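Local atomic coordinates of solute-binding protein (Thermoactinomyces vulgaris, PDB entry 2ZYM), a protein that probably binds cyclodextrins and related maltose-type sugars outside the cell for delivery to a membrane transporter that takes them up. Residues E129-I134 against G248-K253; V262-L267 against N334-G339. One frame throughout, in Å; residues are numbered along the deposited sequence.

Interaction 1 of 2, residues E129-I134 against G248-K253; sequences ESVALI and GPWAIK. With GLC (alpha-D-glucopyranose), chain B; GLC (alpha-D-glucopyranose), chain C.
At the edge of the W250 indole lies E129 OE2, near the ring plane and 3.3 Å from W250 CE3; the carboxylate and ring planes are 63° apart. Bound sugar covers one face of that indole: C6 of the chain C glucose sits 3.1 Å above the plane and C1 of the chain B glucose 3.7 Å above it, both offset toward the rim. Against the opposite face rests G248 CA, 3.4 Å from the plane. Glycine suits this place because, with no side chain, G248 lets the indole two residues on lie against the G248 backbone. W250 does so with CG between its backbone N and carbonyl carbon (chi1 52°), while the chain of E129, extended beyond CG, carries its carboxylate to the rim of the indole.

An aromatic platform for glucose rings beside an acid is a familiar arrangement in maltose-type binding proteins, and GPW recurs in the maltose-binding protein as well. The segment 129-134 also passes from one sheet to another: E129 pairs with G280 and A132 with N247, consistent with an inter-lobe hinge strand.

V131 approaches the indole obliquely, its CG1 4.0 Å from W250 CH2, and Y175 and Y176 of helix 174-183 touch both residues. P249 places its CD 3.5 Å from S130 O, a compact ring against a backbone carbonyl, while S130 OG is hydrogen-bonded to T277 OG1. A backbone bond from A251 N to G248 O (3.2 Å) tightens the turn that leads into helix 252-257.

Interaction 2 of 2, residues V262-L267 against N334-G339; sequences VGVAPL and NPVVNG
V264 and V336 both hold CG1 anti to the backbone N (chi1 -176° and 175°) and CG2 anti to the carbonyl carbon, and this brings CG2 of V264 to 3.8 Å from CG1 of V336. The fork of V264 also straddles a helix carbonyl: V336 O lies 3.5 Å from V264 CB, with both methyls close by. V262, two residues earlier on the same side of the strand, adds its CG2 at 4.1 Å from V336 CG2. Beta-branched valines suit such a seam, since they give the extended strand a broad, stiff apolar flank.

Strand 262-265 is an edge strand of a four-stranded mixed sheet. G263 and A265 bond to Y135 and L133 of the neighbouring strand, and helix 335-345 packs along the outer strand, the two short axes 27° from parallel and 6.6 Å apart. G339, having no side chain, lets the helix backbone come up close, its CA 3.6 Å from V264 O.

No direct hydrogen bond joins the segments; one water does, accepting from V264 N at 2.9 Å and donating to P335 O at 3.2 Å. The helix begins just there: N334 is its N-cap, and OD1 accepts from V336 N at 3.3 Å, with the donor tilted out of the carbonyl plane. P335 fits the first turn, where its missing N-H costs no helical bond.

Interaction 1 is buried beside the bound sugar, interaction 2 lies nearer the surface, and their centres are about 8 Å apart. They share a sheet: strands 132-136 and 262-265 are neighbours, joined by a probable hydrogen bond from L133 N to A265 O (2.8 Å). Helix 252-257 leads on to strand 262-265, and I252 from that helix packs on V336. Their chemistry follows their places. At the binding site the W250 face meets the sugar while G248 backs its other side, and the carboxylate of E129 stands at the ring's edge, whereas at the sheet edge valines pack a helix onto the strand and a water joins backbone groups. F340 of helix 335-345 touches both I134 and V264.

Interaction 1 of 2, residues E129-I134 against G248-K253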
ATOM      1  N   GLU A 129      -3.960   4.708  -2.928  1.00 15.23           N
ATOM      2  CA  GLU A 129      -4.574   3.390  -2.754  1.00 13.53           C
ATOM      3  C   GLU A 129      -5.178   3.092  -1.384  1.00 14.40           C
ATOM      4  O   GLU A 129      -4.647   3.488  -0.347  1.00 12.63           O
ATOM      5  CB  GLU A 129      -3.583   2.282  -3.143  1.00 15.89           C
ATOM      6  CG  GLU A 129      -2.260   2.310  -2.387  1.00 15.63           C
ATOM      7  CD  GLU A 129      -1.221   1.343  -2.944  1.00 15.09           C
ATOM      8  OE1 GLU A 129      -0.327   0.946  -2.172  1.00 12.72           O
ATOM      9  OE2 GLU A 129      -1.284   0.983  -4.143  1.00 15.19           O
ATOM     10  N   SER A 130      -6.303   2.385  -1.410  1.00 13.36           N
ATOM     11  CA  SER A 130      -6.895   1.792  -0.224  1.00 14.80           C
ATOM     12  C   SER A 130      -7.442   0.435  -0.621  1.00 13.84           C
ATOM     13  O   SER A 130      -7.917   0.257  -1.747  1.00 12.52           O
ATOM     14  CB  SER A 130      -8.031   2.664   0.319  1.00 16.01           C
ATOM     15  OG  SER A 130      -8.715   2.010   1.379  1.00 16.01           O
ATOM     16  N   VAL A 131      -7.362  -0.525   0.296  1.00 13.42           N
ATOM     17  CA  VAL A 131      -8.058  -1.791   0.109  1.00 15.39           C
ATOM     18  C   VAL A 131      -9.563  -1.536   0.173  1.00 15.14           C
ATOM     19  O   VAL A 131     -10.006  -0.563   0.780  1.00 15.48           O
ATOM     20  CB  VAL A 131      -7.653  -2.868   1.153  1.00 15.13           C
ATOM     21  CG1 VAL A 131      -6.178  -3.236   1.010  1.00 14.85           C
ATOM     22  CG2 VAL A 131      -7.981  -2.419   2.575  1.00 14.89           C
ATOM     23  N   ALA A 132     -10.333  -2.396  -0.481  1.00 15.70           N
ATOM     24  CA  ALA A 132     -11.790  -2.338  -0.429  1.00 14.73           C
ATOM     25  C   ALA A 132     -12.305  -3.763  -0.541  1.00 13.87           C
ATOM     26  O   ALA A 132     -11.515  -4.703  -0.512  1.00 15.02           O
ATOM     27  CB  ALA A 132     -12.331  -1.475  -1.557  1.00 12.92           C
ATOM     28  N   LEU A 133     -13.618  -3.930  -0.651  1.00 15.00           N
ATOM     29  CA  LEU A 133     -14.173  -5.249  -0.912  1.00 14.38           C
ATOM     30  C   LEU A 133     -14.247  -5.451  -2.418  1.00 14.99           C
ATOM     31  O   LEU A 133     -15.012  -4.778  -3.106  1.00 15.73           O
ATOM     32  CB  LEU A 133     -15.550  -5.431  -0.260  1.00 15.76           C
ATOM     33  CG  LEU A 133     -16.072  -6.878  -0.215  1.00 15.31           C
ATOM     34  CD1 LEU A 133     -15.322  -7.717   0.818  1.00 15.90           C
ATOM     35  CD2 LEU A 133     -17.573  -6.925   0.049  1.00 17.16           C
ATOM     36  N   ILE A 134     -13.417  -6.357  -2.921  1.00 15.63           N
ATOM     37  CA  ILE A 134     -13.446  -6.740  -4.327  1.00 16.27           C
ATOM     38  C   ILE A 134     -14.170  -8.075  -4.404  1.00 16.14           C
ATOM     39  O   ILE A 134     -13.750  -9.054  -3.783  1.00 15.72           O
ATOM     40  CB  ILE A 134     -12.017  -6.844  -4.938  1.00 16.78           C
ATOM     41  CG1 ILE A 134     -11.335  -5.473  -4.982  1.00 18.65           C
ATOM     42  CG2 ILE A 134     -12.061  -7.400  -6.355  1.00 17.50           C
ATOM     43  CD1 ILE A 134     -10.729  -5.052  -3.694  1.00 24.27           C
ATOM     44  N   GLY A 248      -6.493  -4.313  -2.798  1.00 11.74           N
ATOM     45  CA  GLY A 248      -6.338  -2.969  -3.348  1.00 11.73           C
ATOM     46  C   GLY A 248      -6.402  -2.878  -4.862  1.00 12.47           C
ATOM     47  O   GLY A 248      -6.511  -3.898  -5.545  1.00 15.01           O
ATOM     48  N   PRO A 249      -6.323  -1.647  -5.399  1.00 14.48           N
ATOM     49  CA  PRO A 249      -6.442  -1.377  -6.838  1.00 13.61           C
ATOM     50  C   PRO A 249      -5.417  -2.107  -7.708  1.00 13.36           C
ATOM     51  O   PRO A 249      -5.662  -2.325  -8.896  1.00 13.76           O
ATOM     52  CB  PRO A 249      -6.229   0.135  -6.926  1.00 14.83           C
ATOM     53  CG  PRO A 249      -6.613   0.643  -5.573  1.00 15.33           C
ATOM     54  CD  PRO A 249      -6.122  -0.404  -4.631  1.00 13.48           C
ATOM     55  N   TRP A 250      -4.290  -2.487  -7.115  1.00 12.09           N
ATOM     56  CA  TRP A 250      -3.213  -3.172  -7.827  1.00 13.65           C
ATOM     57  C   TRP A 250      -3.625  -4.508  -8.456  1.00 13.60           C
ATOM     58  O   TRP A 250      -3.030  -4.938  -9.440  1.00 14.38           O
ATOM     59  CB  TRP A 250      -2.018  -3.387  -6.894  1.00 12.46           C
ATOM     60  CG  TRP A 250      -2.378  -4.043  -5.586  1.00 13.08           C
ATOM     61  CD1 TRP A 250      -2.505  -5.381  -5.346  1.00 11.44           C
ATOM     62  CD2 TRP A 250      -2.645  -3.384  -4.342  1.00 11.93           C
ATOM     63  NE1 TRP A 250      -2.835  -5.598  -4.029  1.00 12.01           N
ATOM     64  CE2 TRP A 250      -2.929  -4.387  -3.391  1.00 13.10           C
ATOM     65  CE3 TRP A 250      -2.669  -2.041  -3.937  1.00 13.05           C
ATOM     66  CZ2 TRP A 250      -3.232  -4.091  -2.055  1.00 12.60           C
ATOM     67  CZ3 TRP A 250      -2.976  -1.748  -2.610  1.00  8.30           C
ATOM     68  CH2 TRP A 250      -3.257  -2.768  -1.689  1.00 13.22           C
ATOM     69  N   ALA A 251      -4.647  -5.147  -7.895  1.00 12.77           N
ATOM     70  CA  ALA A 251      -5.050  -6.490  -8.324  1.00 13.71           C
ATOM     71  C   ALA A 251      -6.132  -6.527  -9.408  1.00 12.27           C
ATOM     72  O   ALA A 251      -6.472  -7.601  -9.904  1.00 12.23           O
ATOM     73  CB  ALA A 251      -5.478  -7.322  -7.113  1.00 14.58           C
ATOM     74  N   ILE A 252      -6.656  -5.361  -9.785  1.00 13.48           N
ATOM     75  CA  ILE A 252      -7.826  -5.286 -10.670  1.00 14.68           C
ATOM     76  C   ILE A 252      -7.558  -5.871 -12.061  1.00 14.62           C
ATOM     77  O   ILE A 252      -8.290  -6.758 -12.509  1.00 14.41           O
ATOM     78  CB  ILE A 252      -8.403  -3.842 -10.758  1.00 16.21           C
ATOM     79  CG1 ILE A 252      -9.186  -3.486  -9.489  1.00 15.19           C
ATOM     80  CG2 ILE A 252      -9.370  -3.700 -11.943  1.00 16.12           C
ATOM     81  CD1 ILE A 252      -8.530  -3.877  -8.186  1.00 22.96           C
ATOM     82  N   LYS A 253      -6.504  -5.389 -12.719  1.00 14.00           N
ATOM     83  CA  LYS A 253      -6.168  -5.828 -14.076  1.00 15.25           C
ATOM     84  C   LYS A 253      -5.953  -7.341 -14.146  1.00 16.61           C
ATOM     85  O   LYS A 253      -6.403  -7.993 -15.086  1.00 16.28           O
ATOM     86  CB  LYS A 253      -4.940  -5.082 -14.612  1.00 16.09           C
ATOM     87  CG  LYS A 253      -5.151  -3.584 -14.850  1.00 13.48           C
ATOM     88  CD  LYS A 253      -6.161  -3.318 -15.964  1.00 14.13           C
ATOM     89  CE  LYS A 253      -6.514  -1.847 -16.042  1.00 15.02           C
ATOM     90  NZ  LYS A 253      -7.490  -1.554 -17.126  1.00 13.11           N
TER
HETATM   91  C1  GLC B   2       0.384  -3.362  -1.249  1.00 11.18           C
HETATM   92  C2  GLC B   2       0.438  -1.871  -0.819  1.00 12.23           C
HETATM   93  C3  GLC B   2       1.540  -1.681   0.213  1.00 12.72           C
HETATM   94  C4  GLC B   2       1.254  -2.575   1.411  1.00 13.56           C
HETATM   95  C5  GLC B   2       1.213  -4.055   0.974  1.00 14.53           C
HETATM   96  C6  GLC B   2       0.914  -4.973   2.142  1.00 13.79           C
HETATM   97  O2  GLC B   2       0.702  -1.058  -1.955  1.00 13.55           O
HETATM   98  O3  GLC B   2       1.574  -0.307   0.639  1.00 12.47           O
HETATM   99  O4  GLC B   2       2.266  -2.408   2.364  1.00 16.51           O
HETATM  100  O5  GLC B   2       0.152  -4.195  -0.069  1.00 13.02           O
HETATM  101  O6  GLC B   2       0.895  -6.354   1.798  1.00 15.00           O
HETATM  102  C1  GLC C   1       3.472  -6.575  -4.225  1.00 16.08           C
HETATM  103  C2  GLC C   1       3.692  -5.104  -4.628  1.00 15.17           C
HETATM  104  C3  GLC C   1       3.204  -4.232  -3.465  1.00 14.91           C
HETATM  105  C4  GLC C   1       1.721  -4.465  -3.139  1.00 14.21           C
HETATM  106  C5  GLC C   1       1.466  -5.994  -2.902  1.00 13.93           C
HETATM  107  C6  GLC C   1       0.001  -6.393  -2.891  1.00 15.09           C
HETATM  108  O2  GLC C   1       5.080  -4.867  -4.874  1.00 16.69           O
HETATM  109  O3  GLC C   1       3.387  -2.836  -3.732  1.00 15.78           O
HETATM  110  O4  GLC C   1       1.606  -3.745  -1.862  1.00 12.02           O
HETATM  111  O5  GLC C   1       2.075  -6.765  -3.987  1.00 13.77           O
HETATM  112  O6  GLC C   1      -0.120  -7.799  -2.669  1.00 14.97           O

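Interaction 2 of 2, residues V262-L267 against N334-G339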
ATOM      1  N   VAL A 262     -15.623  -8.204 -12.046  1.00 20.35           N
ATOM      2  CA  VAL A 262     -15.258  -7.654 -10.738  1.00 20.51           C
ATOM      3  C   VAL A 262     -16.143  -6.501 -10.270  1.00 18.99           C
ATOM      4  O   VAL A 262     -16.411  -5.557 -11.014  1.00 22.49           O
ATOM      5  CB  VAL A 262     -13.751  -7.247 -10.651  1.00 22.13           C
ATOM      6  CG1 VAL A 262     -12.849  -8.460 -10.861  1.00 19.85           C
ATOM      7  CG2 VAL A 262     -13.407  -6.141 -11.636  1.00 25.02           C
ATOM      8  N   GLY A 263     -16.601  -6.605  -9.030  1.00 18.80           N
ATOM      9  CA  GLY A 263     -17.270  -5.503  -8.355  1.00 17.79           C
ATOM     10  C   GLY A 263     -16.342  -4.975  -7.279  1.00 17.49           C
ATOM     11  O   GLY A 263     -15.519  -5.721  -6.742  1.00 17.56           O
ATOM     12  N   VAL A 264     -16.449  -3.683  -6.985  1.00 18.85           N
ATOM     13  CA  VAL A 264     -15.683  -3.067  -5.905  1.00 18.64           C
ATOM     14  C   VAL A 264     -16.622  -2.241  -5.029  1.00 19.22           C
ATOM     15  O   VAL A 264     -17.322  -1.352  -5.516  1.00 18.59           O
ATOM     16  CB  VAL A 264     -14.521  -2.177  -6.432  1.00 18.42           C
ATOM     17  CG1 VAL A 264     -13.692  -1.624  -5.270  1.00 19.54           C
ATOM     18  CG2 VAL A 264     -13.630  -2.951  -7.393  1.00 16.58           C
ATOM     19  N   ALA A 265     -16.636  -2.553  -3.738  1.00 19.45           N
ATOM     20  CA  ALA A 265     -17.447  -1.819  -2.776  1.00 19.58           C
ATOM     21  C   ALA A 265     -16.613  -1.457  -1.552  1.00 19.20           C
ATOM     22  O   ALA A 265     -15.668  -2.175  -1.215  1.00 18.09           O
ATOM     23  CB  ALA A 265     -18.660  -2.647  -2.368  1.00 19.59           C
ATOM     24  N   PRO A 266     -16.946  -0.333  -0.886  1.00 19.48           N
ATOM     25  CA  PRO A 266     -16.320  -0.071   0.405  1.00 18.11           C
ATOM     26  C   PRO A 266     -16.594  -1.219   1.368  1.00 17.63           C
ATOM     27  O   PRO A 266     -17.626  -1.888   1.255  1.00 18.34           O
ATOM     28  CB  PRO A 266     -17.018   1.210   0.890  1.00 19.06           C
ATOM     29  CG  PRO A 266     -18.234   1.360   0.032  1.00 21.11           C
ATOM     30  CD  PRO A 266     -17.871   0.743  -1.278  1.00 19.57           C
ATOM     31  N   LEU A 267     -15.669  -1.461   2.293  1.00 16.90           N
ATOM     32  CA  LEU A 267     -15.858  -2.501   3.299  1.00 16.55           C
ATOM     33  C   LEU A 267     -17.167  -2.257   4.046  1.00 17.41           C
ATOM     34  O   LEU A 267     -17.433  -1.130   4.466  1.00 17.42           O
ATOM     35  CB  LEU A 267     -14.680  -2.546   4.283  1.00 16.38           C
ATOM     36  CG  LEU A 267     -13.271  -2.876   3.768  1.00 18.07           C
ATOM     37  CD1 LEU A 267     -12.280  -2.926   4.920  1.00 16.03           C
ATOM     38  CD2 LEU A 267     -13.239  -4.189   2.992  1.00 16.51           C
ATOM     39  N   ASN A 334     -15.556   5.421 -13.245  1.00 27.86           N
ATOM     40  CA  ASN A 334     -15.277   4.010 -13.500  1.00 29.13           C
ATOM     41  C   ASN A 334     -15.731   3.198 -12.284  1.00 28.74           C
ATOM     42  O   ASN A 334     -15.224   3.411 -11.182  1.00 28.28           O
ATOM     43  CB  ASN A 334     -13.779   3.808 -13.768  1.00 29.91           C
ATOM     44  CG  ASN A 334     -13.438   2.410 -14.282  1.00 31.48           C
ATOM     45  OD1 ASN A 334     -14.066   1.417 -13.916  1.00 31.90           O
ATOM     46  ND2 ASN A 334     -12.414   2.334 -15.124  1.00 33.34           N
ATOM     47  N   PRO A 335     -16.707   2.286 -12.479  1.00 29.72           N
ATOM     48  CA  PRO A 335     -17.323   1.515 -11.388  1.00 29.98           C
ATOM     49  C   PRO A 335     -16.310   0.831 -10.473  1.00 30.77           C
ATOM     50  O   PRO A 335     -16.542   0.724  -9.266  1.00 32.52           O
ATOM     51  CB  PRO A 335     -18.152   0.464 -12.132  1.00 30.10           C
ATOM     52  CG  PRO A 335     -18.507   1.121 -13.407  1.00 30.70           C
ATOM     53  CD  PRO A 335     -17.298   1.931 -13.784  1.00 30.90           C
ATOM     54  N   VAL A 336     -15.199   0.380 -11.051  1.00 29.85           N
ATOM     55  CA  VAL A 336     -14.110  -0.232 -10.296  1.00 30.03           C
ATOM     56  C   VAL A 336     -13.426   0.804  -9.395  1.00 29.66           C
ATOM     57  O   VAL A 336     -13.237   0.563  -8.198  1.00 29.41           O
ATOM     58  CB  VAL A 336     -13.078  -0.899 -11.243  1.00 31.50           C
ATOM     59  CG1 VAL A 336     -11.889  -1.419 -10.465  1.00 33.52           C
ATOM     60  CG2 VAL A 336     -13.728  -2.025 -12.045  1.00 31.46           C
ATOM     61  N   VAL A 337     -13.079   1.952  -9.977  1.00 27.05           N
ATOM     62  CA  VAL A 337     -12.392   3.036  -9.266  1.00 27.30           C
ATOM     63  C   VAL A 337     -13.260   3.640  -8.160  1.00 26.44           C
ATOM     64  O   VAL A 337     -12.783   3.847  -7.040  1.00 25.73           O
ATOM     65  CB  VAL A 337     -11.936   4.151 -10.242  1.00 27.12           C
ATOM     66  CG1 VAL A 337     -11.284   5.317  -9.493  1.00 26.95           C
ATOM     67  CG2 VAL A 337     -10.985   3.586 -11.274  1.00 27.52           C
ATOM     68  N   ASN A 338     -14.524   3.909  -8.486  1.00 25.31           N
ATOM     69  CA  ASN A 338     -15.493   4.505  -7.557  1.00 26.52           C
ATOM     70  C   ASN A 338     -15.513   3.840  -6.174  1.00 25.48           C
ATOM     71  O   ASN A 338     -15.518   4.531  -5.152  1.00 24.76           O
ATOM     72  CB  ASN A 338     -16.898   4.500  -8.179  1.00 30.00           C
ATOM     73  CG  ASN A 338     -17.941   5.172  -7.297  1.00 32.45           C
ATOM     74  OD1 ASN A 338     -17.960   6.398  -7.152  1.00 35.07           O
ATOM     75  ND2 ASN A 338     -18.828   4.369  -6.716  1.00 34.37           N
ATOM     76  N   GLY A 339     -15.514   2.509  -6.151  1.00 23.77           N
ATOM     77  CA  GLY A 339     -15.505   1.748  -4.900  1.00 21.58           C
ATOM     78  C   GLY A 339     -14.283   2.030  -4.046  1.00 20.60           C
ATOM     79  O   GLY A 339     -14.393   2.215  -2.830  1.00 20.39           O
TER
HETATM   80  O   HOH W   1     -18.072  -2.108  -8.875  1.00 25.44           O